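Local coordinates for beta-ketoacyl-[acyl-carrier-protein] synthase III (Pseudomonas aeruginosa, PDB 2X3E), which probably catalyses the condensation that initiates fatty acid synthesis, joining acetyl-CoA to malonyl-[acyl-carrier protein] to give 3-oxobutanoyl-[acyl-carrier protein], at residues 4-8 with 126-132; 177-181 with 232-237; 245-251 with 270-275; 301-307 with 319-325. The protein carries 1 engineered substitution. All coordinates share one frame; numbering follows the deposited sequence. Where two conformers were deposited one is given.

Contact 1: residues 4-8 with 126-132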
loop_
_atom_site.group_PDB
_atom_site.type_symbol
_atom_site.label_atom_id
_atom_site.label_comp_id
_atom_site.label_asym_id
_atom_site.label_seq_id
_atom_site.Cartn_x
_atom_site.Cartn_y
_atom_site.Cartn_z
ATOM N N ARG A 4 -13.531 -18.190 -9.692
ATOM C CA ARG A 4 -12.526 -18.229 -8.592
ATOM C C ARG A 4 -12.729 -17.076 -7.601
ATOM O O ARG A 4 -12.511 -15.899 -7.925
ATOM C CB ARG A 4 -11.112 -18.214 -9.172
ATOM C CG ARG A 4 -10.034 -18.618 -8.188
ATOM C CD ARG A 4 -8.706 -18.854 -8.897
ATOM N NE ARG A 4 -7.587 -18.421 -8.058
ATOM C CZ ARG A 4 -6.715 -19.220 -7.446
ATOM N NH1 ARG A 4 -6.776 -20.543 -7.568
ATOM N NH2 ARG A 4 -5.758 -18.681 -6.708
ATOM N N ALA A 5 -13.159 -17.427 -6.390
ATOM C CA ALA A 5 -13.454 -16.450 -5.351
ATOM C C ALA A 5 -12.358 -16.444 -4.292
ATOM O O ALA A 5 -11.532 -17.358 -4.220
ATOM C CB ALA A 5 -14.798 -16.761 -4.706
ATOM N N ALA A 6 -12.369 -15.397 -3.474
ATOM C CA ALA A 6 -11.539 -15.323 -2.282
ATOM C C ALA A 6 -12.435 -15.567 -1.083
ATOM O O ALA A 6 -13.420 -14.857 -0.903
ATOM C CB ALA A 6 -10.891 -13.958 -2.179
ATOM N N VAL A 7 -12.080 -16.559 -0.266
ATOM C CA VAL A 7 -12.908 -17.008 0.847
ATOM C C VAL A 7 -12.231 -16.789 2.200
ATOM O O VAL A 7 -11.104 -17.227 2.420
ATOM C CB VAL A 7 -13.242 -18.507 0.694
ATOM C CG1 VAL A 7 -13.967 -19.019 1.924
ATOM C CG2 VAL A 7 -14.069 -18.743 -0.566
ATOM N N VAL A 8 -12.929 -16.122 3.114
ATOM C CA VAL A 8 -12.439 -15.966 4.487
ATOM C C VAL A 8 -12.442 -17.336 5.169
ATOM O O VAL A 8 -13.450 -18.039 5.147
ATOM C CB VAL A 8 -13.315 -14.981 5.306
ATOM C CG1 VAL A 8 -12.856 -14.927 6.761
ATOM C CG2 VAL A 8 -13.275 -13.585 4.689
ATOM N N ILE A 126 -5.916 -13.182 -5.190
ATOM C CA ILE A 126 -6.294 -14.595 -5.153
ATOM C C ILE A 126 -7.169 -14.946 -6.359
ATOM O O ILE A 126 -6.907 -15.930 -7.049
ATOM C CB ILE A 126 -7.014 -14.960 -3.829
ATOM C CG1 ILE A 126 -6.014 -14.975 -2.666
ATOM C CG2 ILE A 126 -7.703 -16.321 -3.937
ATOM C CD1 ILE A 126 -6.674 -14.976 -1.296
ATOM N N SER A 127 -8.189 -14.130 -6.624
ATOM C CA SER A 127 -9.087 -14.369 -7.762
ATOM C C SER A 127 -8.338 -14.410 -9.093
ATOM O O SER A 127 -8.626 -15.251 -9.938
ATOM C CB SER A 127 -10.189 -13.306 -7.833
ATOM O OG SER A 127 -11.078 -13.444 -6.749
ATOM N N ALA A 128 -7.364 -13.514 -9.258
ATOM C CA ALA A 128 -6.573 -13.427 -10.488
ATOM C C ALA A 128 -5.505 -14.518 -10.621
ATOM O O ALA A 128 -4.828 -14.596 -11.658
ATOM C CB ALA A 128 -5.906 -12.050 -10.587
ATOM N N GLY A 129 -5.336 -15.336 -9.580
ATOM C CA GLY A 129 -4.395 -16.456 -9.610
ATOM C C GLY A 129 -2.954 -16.116 -9.248
ATOM O O GLY A 129 -2.043 -16.904 -9.519
ATOM N N LEU A 130 -2.734 -14.954 -8.635
ATOM C CA LEU A 130 -1.383 -14.545 -8.227
ATOM C C LEU A 130 -1.025 -15.066 -6.835
ATOM O O LEU A 130 0.140 -15.007 -6.422
ATOM C CB LEU A 130 -1.235 -13.019 -8.277
ATOM C CG LEU A 130 -0.815 -12.431 -9.628
ATOM C CD1 LEU A 130 -1.523 -13.089 -10.787
ATOM C CD2 LEU A 130 -1.026 -10.930 -9.655
ATOM N N ALA A 131 -2.033 -15.568 -6.126
ATOM C CA ALA A 131 -1.864 -16.216 -4.833
ATOM C C ALA A 131 -3.029 -17.179 -4.638
ATOM O O ALA A 131 -4.121 -16.928 -5.146
ATOM C CB ALA A 131 -1.845 -15.172 -3.716
ATOM N N ASP A 132 -2.797 -18.278 -3.921
ATOM C CA ASP A 132 -3.864 -19.229 -3.589
ATOM C C ASP A 132 -4.337 -19.069 -2.144
ATOM O O ASP A 132 -5.352 -19.635 -1.757
ATOM C CB ASP A 132 -3.404 -20.667 -3.830
ATOM C CG ASP A 132 -3.055 -20.940 -5.290
ATOM O OD1 ASP A 132 -3.633 -20.300 -6.199
ATOM O OD2 ASP A 132 -2.202 -21.814 -5.528
#
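Arg4 reaches from the chain's ordered start to the end of helix 114-127, where its guanidinium meets Ile126 O side-on. Arg4 NE lies 2.8 Å from Ile126 O, and Arg4 NH2 reaches the same oxygen at 3.0 Å. The oxygen lies in the guanidinium plane, whereas both donors are tilted from the plane of the Ile126 carbonyl. Arg4 CG stands anti to the backbone N (chi1 -165°), which sends the chain across the Ser127 carbonyl before a bend at chi3 turns the guanidinium to its target. Asp132 points its CB away from Arg4 but brings its carboxylate back, and the two side chains cross at about a right angle with their planes 65° apart. Asp132 OD1 receives Arg4 NH2 on its anti lone pair at 2.7 Å, a salt bridge tilted somewhat from the guanidinium plane; a weak bond from NH2 also goes to Ala131 O. Gly129 N supplies a third donor to Ile126 O, at 3.0 Å, as part of the Schellman motif, in which Gly129 leaves helical geometry with positive phi. Ser127 OG lies 3.1 Å from Arg4 O, although Gly123 O competes for its proton. Ala6 CB packs on Ile126 CB at 4.3 Å. Strand 5-14 of the five-stranded sheet is thus fastened to the helix end, close to where Ser127 and Leu130 pack on the second subunit. Three donors converge on Ile126 O, so side chain and backbone both hold the helix terminus, whose partial negative charge probably helps to hold the arginine.

Contact 2: residues 177-181 with 232-237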
loop_
_atom_site.group_PDB
_atom_site.type_symbol
_atom_site.label_atom_id
_atom_site.label_comp_id
_atom_site.label_asym_id
_atom_site.label_seq_id
_atom_site.Cartn_x
_atom_site.Cartn_y
_atom_site.Cartn_z
ATOM N N LEU A 177 -16.044 -13.434 -0.722
ATOM C CA LEU A 177 -16.304 -12.004 -0.826
ATOM C C LEU A 177 -17.196 -11.797 -2.047
ATOM O O LEU A 177 -16.791 -12.104 -3.163
ATOM C CB LEU A 177 -14.993 -11.228 -0.960
ATOM C CG LEU A 177 -13.931 -11.476 0.112
ATOM C CD1 LEU A 177 -12.708 -10.615 -0.172
ATOM C CD2 LEU A 177 -14.464 -11.223 1.513
ATOM N N LEU A 178 -18.407 -11.281 -1.830
ATOM C CA LEU A 178 -19.468 -11.294 -2.853
ATOM C C LEU A 178 -19.570 -10.060 -3.758
ATOM O O LEU A 178 -19.877 -10.176 -4.957
ATOM C CB LEU A 178 -20.826 -11.509 -2.179
ATOM C CG LEU A 178 -21.012 -12.864 -1.497
ATOM C CD1 LEU A 178 -22.371 -12.914 -0.817
ATOM C CD2 LEU A 178 -20.855 -14.000 -2.507
ATOM N N ALA A 179 -19.372 -8.886 -3.178
ATOM C CA ALA A 179 -19.494 -7.629 -3.902
ATOM C C ALA A 179 -18.732 -6.561 -3.145
ATOM O O ALA A 179 -18.671 -6.613 -1.924
ATOM C CB ALA A 179 -20.952 -7.234 -4.033
ATOM N N PHE A 180 -18.144 -5.610 -3.873
ATOM C CA PHE A 180 -17.430 -4.490 -3.277
ATOM C C PHE A 180 -18.022 -3.154 -3.704
ATOM O O PHE A 180 -18.598 -3.025 -4.791
ATOM C CB PHE A 180 -15.959 -4.490 -3.702
ATOM C CG PHE A 180 -15.107 -5.483 -2.986
ATOM C CD1 PHE A 180 -14.406 -5.119 -1.850
ATOM C CD2 PHE A 180 -14.970 -6.770 -3.470
ATOM C CE1 PHE A 180 -13.588 -6.035 -1.200
ATOM C CE2 PHE A 180 -14.160 -7.689 -2.820
ATOM C CZ PHE A 180 -13.473 -7.318 -1.690
ATOM N N ASP A 181 -17.886 -2.171 -2.818
ATOM C CA ASP A 181 -18.024 -0.761 -3.150
ATOM C C ASP A 181 -16.753 -0.096 -2.661
ATOM O O ASP A 181 -16.384 -0.274 -1.506
ATOM C CB ASP A 181 -19.218 -0.128 -2.437
ATOM C CG ASP A 181 -19.344 1.356 -2.733
ATOM O OD1 ASP A 181 -19.611 1.714 -3.905
ATOM O OD2 ASP A 181 -19.171 2.169 -1.805
ATOM N N ARG A 232 -25.306 0.647 -1.457
ATOM C CA ARG A 232 -24.840 0.277 -2.796
ATOM C C ARG A 232 -24.478 -1.201 -2.903
ATOM O O ARG A 232 -24.835 -1.869 -3.880
ATOM C CB ARG A 232 -23.665 1.160 -3.215
ATOM C CG ARG A 232 -24.095 2.601 -3.440
ATOM C CD ARG A 232 -23.069 3.400 -4.178
ATOM N NE ARG A 232 -21.852 3.632 -3.404
ATOM C CZ ARG A 232 -21.697 4.576 -2.471
ATOM N NH1 ARG A 232 -22.692 5.400 -2.144
ATOM N NH2 ARG A 232 -20.529 4.691 -1.852
ATOM N N VAL A 233 -23.787 -1.720 -1.897
ATOM C CA VAL A 233 -23.399 -3.130 -1.914
ATOM C C VAL A 233 -24.625 -4.051 -1.664
ATOM O O VAL A 233 -24.716 -5.137 -2.243
ATOM C CB VAL A 233 -22.196 -3.384 -0.960
ATOM C CG1 VAL A 233 -22.651 -3.576 0.478
ATOM C CG2 VAL A 233 -21.363 -4.564 -1.440
ATOM N N LEU A 234 -25.582 -3.598 -0.845
ATOM C CA LEU A 234 -26.849 -4.332 -0.654
ATOM C C LEU A 234 -27.592 -4.481 -1.983
ATOM O O LEU A 234 -28.012 -5.587 -2.359
ATOM C CB LEU A 234 -27.753 -3.629 0.372
ATOM C CG LEU A 234 -27.312 -3.639 1.842
ATOM C CD1 LEU A 234 -28.319 -2.874 2.697
ATOM C CD2 LEU A 234 -27.155 -5.059 2.337
ATOM N N ASP A 235 -27.726 -3.363 -2.693
ATOM C CA ASP A 235 -28.340 -3.338 -4.019
ATOM C C ASP A 235 -27.599 -4.240 -5.005
ATOM O O ASP A 235 -28.224 -4.908 -5.823
ATOM C CB ASP A 235 -28.400 -1.901 -4.565
ATOM C CG ASP A 235 -29.462 -1.044 -3.881
ATOM O OD1 ASP A 235 -30.383 -1.603 -3.235
ATOM O OD2 ASP A 235 -29.384 0.204 -3.999
ATOM N N ARG A 236 -26.270 -4.266 -4.911
ATOM C CA ARG A 236 -25.456 -5.102 -5.797
ATOM C C ARG A 236 -25.642 -6.609 -5.562
ATOM O O ARG A 236 -25.703 -7.378 -6.522
ATOM C CB ARG A 236 -23.978 -4.698 -5.709
ATOM C CG ARG A 236 -23.681 -3.431 -6.503
ATOM C CD ARG A 236 -22.389 -2.708 -6.108
ATOM N NE ARG A 236 -22.414 -1.344 -6.651
ATOM C CZ ARG A 236 -21.593 -0.347 -6.316
ATOM N NH1 ARG A 236 -20.622 -0.519 -5.432
ATOM N NH2 ARG A 236 -21.747 0.841 -6.896
ATOM N N VAL A 237 -25.767 -7.012 -4.301
ATOM C CA VAL A 237 -25.875 -8.430 -3.965
ATOM C C VAL A 237 -27.342 -8.876 -3.866
ATOM O O VAL A 237 -27.631 -10.070 -3.748
ATOM C CB VAL A 237 -25.094 -8.744 -2.672
ATOM C CG1 VAL A 237 -25.898 -8.347 -1.440
ATOM C CG2 VAL A 237 -24.691 -10.217 -2.635
HETATM O O HOH W 1 -18.159 4.266 -4.209
#
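Arg232 meets Asp181 with two nitrogens, side-on. Arg232 NE gives a nearly straight bond of 3.0 Å to Asp181 OD1, coming from above the carboxylate plane, while Arg232 NH2 reaches Asp181 OD2 at 2.9 Å on its syn side. The Arg232 chain bends at chi3 to bring the guanidinium round, and the two planes stand 62° apart. A water donates to Asp181 OD1 and accepts a weak bond from Arg232 NH2. Val233 comes next; its CG2, anti to the backbone N, pushes into the strand: it lies 3.7 Å from Ala179 CB and also touches Ala179 O. Arg236 follows, its chain extended from CG to NE. Arg236 NH1 binds Asp181 OD1 at 2.9 Å on the anti lone pair and makes a longer bond, 3.3 Å, to Phe180 O; the CB of Arg232 covers one guanidinium face. Last comes Val237, whose CG2 packs against Leu178 CD1 at 4.0 Å. The axes of 177-181 and 232-237 pass 7.9 Å apart, roughly antiparallel; helix 215-237 here covers strand 177-184 of the four-stranded sheet, with apolar packing at Leu178 and Ala179 and charge at Phe180 and Asp181. Ser229 adds a further hydrogen bond to Asp181 OD2. With two arginines and a serine around it, the buried carboxylate is probably kept ionised, and its charge in turn ties the two arginines together.

Contact 3: residues 245-251 with 270-275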
loop_
_atom_site.group_PDB
_atom_site.type_symbol
_atom_site.label_atom_id
_atom_site.label_comp_id
_atom_site.label_asym_id
_atom_site.label_seq_id
_atom_site.Cartn_x
_atom_site.Cartn_y
_atom_site.Cartn_z
ATOM N N HIS A 245 -27.768 -9.718 8.645
ATOM C CA HIS A 245 -27.647 -10.214 10.012
ATOM C C HIS A 245 -26.606 -9.407 10.782
ATOM O O HIS A 245 -26.784 -9.139 11.970
ATOM C CB HIS A 245 -27.244 -11.694 10.033
ATOM C CG HIS A 245 -28.326 -12.626 9.582
ATOM N ND1 HIS A 245 -28.457 -13.037 8.273
ATOM C CD2 HIS A 245 -29.317 -13.239 10.270
ATOM C CE1 HIS A 245 -29.487 -13.856 8.171
ATOM N NE2 HIS A 245 -30.028 -13.997 9.370
ATOM N N HIS A 246 -25.520 -9.046 10.099
ATOM C CA HIS A 246 -24.363 -8.412 10.736
ATOM C C HIS A 246 -23.812 -7.250 9.923
ATOM O O HIS A 246 -23.429 -7.411 8.765
ATOM C CB HIS A 246 -23.241 -9.430 10.945
ATOM C CG HIS A 246 -23.698 -10.710 11.567
ATOM N ND1 HIS A 246 -24.190 -10.774 12.851
ATOM C CD2 HIS A 246 -23.730 -11.974 11.084
ATOM C CE1 HIS A 246 -24.522 -12.022 13.128
ATOM N NE2 HIS A 246 -24.250 -12.770 12.074
ATOM N N LEU A 247 -23.775 -6.079 10.544
ATOM C CA LEU A 247 -23.096 -4.922 9.989
ATOM C C LEU A 247 -21.877 -4.641 10.862
ATOM O O LEU A 247 -22.013 -4.426 12.074
ATOM C CB LEU A 247 -24.018 -3.708 9.984
ATOM C CG LEU A 247 -23.443 -2.435 9.348
ATOM C CD1 LEU A 247 -23.019 -2.673 7.906
ATOM C CD2 LEU A 247 -24.473 -1.305 9.443
ATOM N N VAL A 248 -20.699 -4.664 10.252
ATOM C CA VAL A 248 -19.442 -4.441 10.964
ATOM C C VAL A 248 -18.751 -3.209 10.381
ATOM O O VAL A 248 -17.976 -3.305 9.431
ATOM C CB VAL A 248 -18.497 -5.651 10.880
ATOM C CG1 VAL A 248 -17.360 -5.478 11.874
ATOM C CG2 VAL A 248 -19.248 -6.935 11.160
ATOM N N PRO A 249 -19.063 -2.033 10.930
ATOM C CA PRO A 249 -18.457 -0.802 10.451
ATOM C C PRO A 249 -17.106 -0.502 11.101
ATOM O O PRO A 249 -16.790 -1.007 12.187
ATOM C CB PRO A 249 -19.479 0.254 10.864
ATOM C CG PRO A 249 -20.110 -0.300 12.050
ATOM C CD PRO A 249 -20.166 -1.769 11.868
ATOM N N HIS A 250 -16.322 0.332 10.433
ATOM C CA HIS A 250 -15.195 0.969 11.076
ATOM C C HIS A 250 -15.719 1.659 12.331
ATOM O O HIS A 250 -16.708 2.398 12.282
ATOM C CB HIS A 250 -14.532 1.978 10.126
ATOM C CG HIS A 250 -13.673 2.987 10.820
ATOM N ND1 HIS A 250 -12.681 2.629 11.706
ATOM C CD2 HIS A 250 -13.658 4.340 10.761
ATOM C CE1 HIS A 250 -12.096 3.720 12.169
ATOM N NE2 HIS A 250 -12.667 4.771 11.609
ATOM N N GLN A 251 -15.058 1.406 13.452
ATOM C CA GLN A 251 -15.507 1.884 14.751
ATOM C C GLN A 251 -15.068 3.343 14.947
ATOM O O GLN A 251 -14.185 3.644 15.754
ATOM C CB GLN A 251 -14.964 0.974 15.861
ATOM C CG GLN A 251 -15.238 -0.535 15.632
ATOM C CD GLN A 251 -16.644 -0.963 15.996
ATOM O OE1 GLN A 251 -17.035 -0.884 17.159
ATOM N NE2 GLN A 251 -17.411 -1.438 15.004
ATOM N N ARG A 270 -27.857 -5.249 15.523
ATOM C CA ARG A 270 -27.163 -5.961 14.452
ATOM C C ARG A 270 -25.806 -5.352 14.095
ATOM O O ARG A 270 -25.036 -5.959 13.350
ATOM C CB ARG A 270 -28.032 -6.022 13.201
ATOM C CG ARG A 270 -29.325 -6.757 13.421
ATOM C CD ARG A 270 -30.034 -7.011 12.124
ATOM N NE ARG A 270 -31.420 -7.416 12.338
ATOM C CZ ARG A 270 -32.280 -7.701 11.363
ATOM N NH1 ARG A 270 -31.902 -7.642 10.090
ATOM N NH2 ARG A 270 -33.523 -8.053 11.662
ATOM N N VAL A 271 -25.514 -4.160 14.608
ATOM C CA VAL A 271 -24.201 -3.555 14.413
ATOM C C VAL A 271 -23.226 -4.165 15.420
ATOM O O VAL A 271 -23.463 -4.114 16.632
ATOM C CB VAL A 271 -24.242 -2.021 14.578
ATOM C CG1 VAL A 271 -22.851 -1.423 14.372
ATOM C CG2 VAL A 271 -25.243 -1.419 13.591
ATOM N N VAL A 272 -22.148 -4.755 14.915
ATOM C CA VAL A 272 -21.116 -5.357 15.759
ATOM C C VAL A 272 -20.186 -4.245 16.231
ATOM O O VAL A 272 -19.596 -3.542 15.408
ATOM C CB VAL A 272 -20.296 -6.424 14.999
ATOM C CG1 VAL A 272 -19.246 -7.068 15.921
ATOM C CG2 VAL A 272 -21.213 -7.482 14.410
ATOM N N SER A 273 -20.064 -4.083 17.547
ATOM C CA SER A 273 -19.307 -2.970 18.116
ATOM C C SER A 273 -18.593 -3.314 19.424
ATOM O O SER A 273 -19.200 -3.852 20.354
ATOM C CB SER A 273 -20.235 -1.783 18.355
ATOM O OG SER A 273 -19.544 -0.720 18.997
ATOM N N ASN A 274 -17.305 -2.982 19.481
ATOM C CA ASN A 274 -16.522 -3.054 20.714
ATOM C C ASN A 274 -15.759 -1.758 20.988
ATOM O O ASN A 274 -14.789 -1.752 21.742
ATOM C CB ASN A 274 -15.548 -4.238 20.662
ATOM C CG ASN A 274 -14.526 -4.114 19.542
ATOM O OD1 ASN A 274 -14.758 -3.438 18.545
ATOM N ND2 ASN A 274 -13.391 -4.779 19.706
ATOM N N ILE A 275 -16.217 -0.654 20.402
ATOM C CA ILE A 275 -15.509 0.627 20.508
ATOM C C ILE A 275 -15.353 1.101 21.960
ATOM O O ILE A 275 -14.397 1.801 22.292
ATOM C CB ILE A 275 -16.188 1.723 19.637
ATOM C CG1 ILE A 275 -15.229 2.898 19.413
ATOM C CG2 ILE A 275 -17.519 2.176 20.250
ATOM C CD1 ILE A 275 -15.741 3.901 18.426
HETATM O O HOH W 2 -24.543 -8.562 14.672
#
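Gln251 OE1 is gripped by two donors of the loop 270-275: Ser273 OG, 3.1 Å away in the carbonyl plane on a lone pair, and Asn274 N, also 3.1 Å away but well above that plane. The loop runs beside strand 246-249, a strand of the four-stranded sheet of this thiolase-like enzyme, in nearly the same direction, and joins it by a single beta bridge between Leu247 and Val271. Leu247 N donates to Arg270 O, and Val272 N returns a bond of 2.9 Å to Leu247 O. Around this bridge Val248 CG2 meets Val272 CG2 obliquely, and Val271 CG1 packs at 3.7 Å on Pro249 CD. A bend at chi2 (-80°) turns the Gln251 amide back over the strand end. Gln251 directly follows His250, probably an active-site residue as in other FabH enzymes, whose ND1 is bonded to Ser285. Gln251 itself belongs to the predicted ACP-binding region. With OE1 committed to the loop, Gln251 NE2 spans both segments: it binds Pro249 O at 2.9 Å, close to the amide plane, and Val272 O at 3.1 Å, from a position tilted out of it.

Contact 4: residues 301-307 with 319-325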
loop_
_atom_site.group_PDB
_atom_site.type_symbol
_atom_site.label_atom_id
_atom_site.label_comp_id
_atom_site.label_asym_id
_atom_site.label_seq_id
_atom_site.Cartn_x
_atom_site.Cartn_y
_atom_site.Cartn_z
ATOM N N ASP A 301 -23.256 -18.623 11.626
ATOM C CA ASP A 301 -22.795 -19.409 10.484
ATOM C C ASP A 301 -23.671 -19.082 9.273
ATOM O O ASP A 301 -24.884 -19.280 9.315
ATOM C CB ASP A 301 -22.907 -20.918 10.771
ATOM C CG ASP A 301 -22.116 -21.363 11.995
ATOM O OD1 ASP A 301 -21.106 -20.720 12.340
ATOM O OD2 ASP A 301 -22.506 -22.383 12.606
ATOM N N GLY A 302 -23.066 -18.566 8.205
ATOM C CA GLY A 302 -23.801 -18.252 6.976
ATOM C C GLY A 302 -24.635 -16.978 7.023
ATOM O O GLY A 302 -25.384 -16.689 6.086
ATOM N N GLY A 303 -24.506 -16.205 8.099
ATOM C CA GLY A 303 -25.249 -14.958 8.241
ATOM C C GLY A 303 -24.824 -13.925 7.209
ATOM O O GLY A 303 -23.638 -13.800 6.886
ATOM N N ASN A 304 -25.799 -13.194 6.678
ATOM C CA ASN A 304 -25.517 -12.113 5.730
ATOM C C ASN A 304 -24.785 -10.974 6.438
ATOM O O ASN A 304 -25.272 -10.450 7.440
ATOM C CB ASN A 304 -26.814 -11.592 5.109
ATOM C CG ASN A 304 -27.542 -12.648 4.301
ATOM O OD1 ASN A 304 -26.918 -13.536 3.716
ATOM N ND2 ASN A 304 -28.869 -12.556 4.260
ATOM N N MET A 305 -23.625 -10.604 5.911
ATOM C CA MET A 305 -22.747 -9.630 6.553
ATOM C C MET A 305 -22.229 -8.582 5.568
ATOM O O MET A 305 -21.941 -8.884 4.405
ATOM C CB MET A 305 -21.561 -10.359 7.193
ATOM C CG MET A 305 -20.514 -9.457 7.846
ATOM S SD MET A 305 -19.170 -10.425 8.564
ATOM C CE MET A 305 -19.909 -10.905 10.124
ATOM N N VAL A 306 -22.120 -7.348 6.054
ATOM C CA VAL A 306 -21.422 -6.283 5.348
ATOM C C VAL A 306 -20.392 -5.636 6.276
ATOM O O VAL A 306 -20.683 -5.321 7.439
ATOM C CB VAL A 306 -22.397 -5.221 4.810
ATOM C CG1 VAL A 306 -21.645 -4.009 4.239
ATOM C CG2 VAL A 306 -23.295 -5.841 3.743
ATOM N N LEU A 307 -19.182 -5.483 5.750
ATOM C CA LEU A 307 -18.127 -4.739 6.403
ATOM C C LEU A 307 -18.060 -3.403 5.687
ATOM O O LEU A 307 -18.131 -3.354 4.463
ATOM C CB LEU A 307 -16.784 -5.462 6.278
ATOM C CG LEU A 307 -16.774 -6.962 6.561
ATOM C CD1 LEU A 307 -15.364 -7.535 6.371
ATOM C CD2 LEU A 307 -17.286 -7.259 7.959
ATOM N N VAL A 319 -17.941 -4.276 1.713
ATOM C CA VAL A 319 -17.851 -5.626 1.151
ATOM C C VAL A 319 -18.961 -6.478 1.746
ATOM O O VAL A 319 -19.188 -6.423 2.956
ATOM C CB VAL A 319 -16.519 -6.304 1.517
ATOM C CG1 VAL A 319 -16.330 -7.583 0.698
ATOM C CG2 VAL A 319 -15.352 -5.353 1.314
ATOM N N ALA A 320 -19.644 -7.256 0.910
ATOM C CA ALA A 320 -20.669 -8.191 1.373
ATOM C C ALA A 320 -20.104 -9.604 1.350
ATOM O O ALA A 320 -19.374 -9.962 0.432
ATOM C CB ALA A 320 -21.901 -8.118 0.482
ATOM N N LEU A 321 -20.453 -10.394 2.359
ATOM C CA LEU A 321 -20.129 -11.817 2.396
ATOM C C LEU A 321 -21.106 -12.529 3.323
ATOM O O LEU A 321 -21.765 -11.891 4.140
ATOM C CB LEU A 321 -18.689 -12.038 2.882
ATOM C CG LEU A 321 -18.366 -11.757 4.359
ATOM C CD1 LEU A 321 -17.008 -12.367 4.741
ATOM C CD2 LEU A 321 -18.389 -10.252 4.673
ATOM N N ARG A 322 -21.216 -13.845 3.185
ATOM C CA ARG A 322 -21.888 -14.648 4.201
ATOM C C ARG A 322 -20.814 -15.161 5.143
ATOM O O ARG A 322 -19.764 -15.617 4.694
ATOM C CB ARG A 322 -22.682 -15.792 3.575
ATOM C CG ARG A 322 -23.905 -15.311 2.784
ATOM C CD ARG A 322 -24.727 -16.469 2.238
ATOM N NE ARG A 322 -23.902 -17.370 1.432
ATOM C CZ ARG A 322 -23.746 -18.681 1.643
ATOM N NH1 ARG A 322 -24.383 -19.314 2.634
ATOM N NH2 ARG A 322 -22.957 -19.378 0.836
ATOM N N TRP A 323 -21.056 -15.048 6.446
ATOM C CA TRP A 323 -20.019 -15.343 7.436
ATOM C C TRP A 323 -19.799 -16.852 7.510
ATOM O O TRP A 323 -20.769 -17.608 7.642
ATOM C CB TRP A 323 -20.395 -14.783 8.815
ATOM C CG TRP A 323 -19.320 -14.992 9.849
ATOM C CD1 TRP A 323 -19.362 -15.834 10.917
ATOM C CD2 TRP A 323 -18.035 -14.368 9.879
ATOM N NE1 TRP A 323 -18.186 -15.764 11.622
ATOM C CE2 TRP A 323 -17.351 -14.869 11.004
ATOM C CE3 TRP A 323 -17.396 -13.433 9.063
ATOM C CZ2 TRP A 323 -16.057 -14.465 11.336
ATOM C CZ3 TRP A 323 -16.105 -13.028 9.396
ATOM C CH2 TRP A 323 -15.452 -13.549 10.523
ATOM N N PRO A 324 -18.533 -17.298 7.404
ATOM C CA PRO A 324 -18.236 -18.720 7.428
ATOM C C PRO A 324 -18.056 -19.246 8.843
ATOM O O PRO A 324 -18.034 -18.470 9.802
ATOM C CB PRO A 324 -16.914 -18.799 6.666
ATOM C CG PRO A 324 -16.220 -17.538 7.023
ATOM C CD PRO A 324 -17.301 -16.500 7.234
ATOM N N LYS A 325 -17.915 -20.559 8.961
ATOM C CA LYS A 325 -17.644 -21.193 10.247
ATOM C C LYS A 325 -16.168 -21.011 10.591
ATOM O O LYS A 325 -15.303 -21.659 9.995
ATOM C CB LYS A 325 -18.000 -22.678 10.193
ATOM C CG LYS A 325 -19.466 -22.947 9.851
ATOM C CD LYS A 325 -19.725 -24.421 9.585
ATOM C CE LYS A 325 -21.170 -24.664 9.165
ATOM N NZ LYS A 325 -21.516 -23.963 7.888
#
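Met305 lays its thioether beside the Trp323 indole, both side chains pointing the same way. Met305 SD comes within 3.5 Å of Trp323 CE3, and its line to the six-membered ring centroid runs 55° off the ring normal, an oblique Met-aromatic contact. With chi1 at 177° Met305 runs straight out from its backbone N until the bend at chi3, which swings CE back toward Trp323 CE3 and CD2. Leu321 flanks the sulfur: its CD2 packs on Met305 CG at 3.9 Å and on Leu307 CG at 4.1 Å. What sets these side chains in line is the antiparallel hairpin of strands 304-311 and 315-322, the central pair of the four-stranded sheet. Met305 and Leu321 form a hydrogen-bonded pair, N to O at 2.9 Å in both directions, and Leu307 with Val319 repeats it. Past the strand ends the ladder continues through Trp323 N, bonded at 2.9 Å to Gly303 O, and Gly302 N, which donates to Trp323 O. The sheet face bearing Asn304, Val306, Ala320 and Arg322 has Val306 CG2 near Ala320 CB, and Asn304 OD1 near Arg322 CG. Farther out, helix 215-237 lies on this face through Val233, and the backbone O of Asp243 accepts from Asn304 ND2, whereas helix 285-295 meets Met305 and Trp323 through Leu290. Lys325 CG passes Asp301 OD1, and its NZ forms a salt bridge with Glu174.

Overall arrangement
Contacts 2, 3 and 4 share the four-stranded sheet. Contact 4 lies centrally, its centre about 12 Å from those of contacts 2 and 3. Strand 177-184 adjoins 315-322, with Leu178 N 2.8 Å from Ala320 O, and strand 246-249 adjoins 304-311, with Val248 N 2.9 Å from Val306 O. Contact 1 belongs to the other sheet but touches this one, since Ala6 O lies 3.0 Å from Leu177 N and Val8 packs on Pro324 and Leu321. Contact 3 contains the predicted catalytic His250, and its Ile275 side chain is about 5 Å from that of Asn280, also predicted to be catalytic; the side chain of Leu307 is about 9 Å from that of His250. Contacts 1 and 2 lie away from the active site.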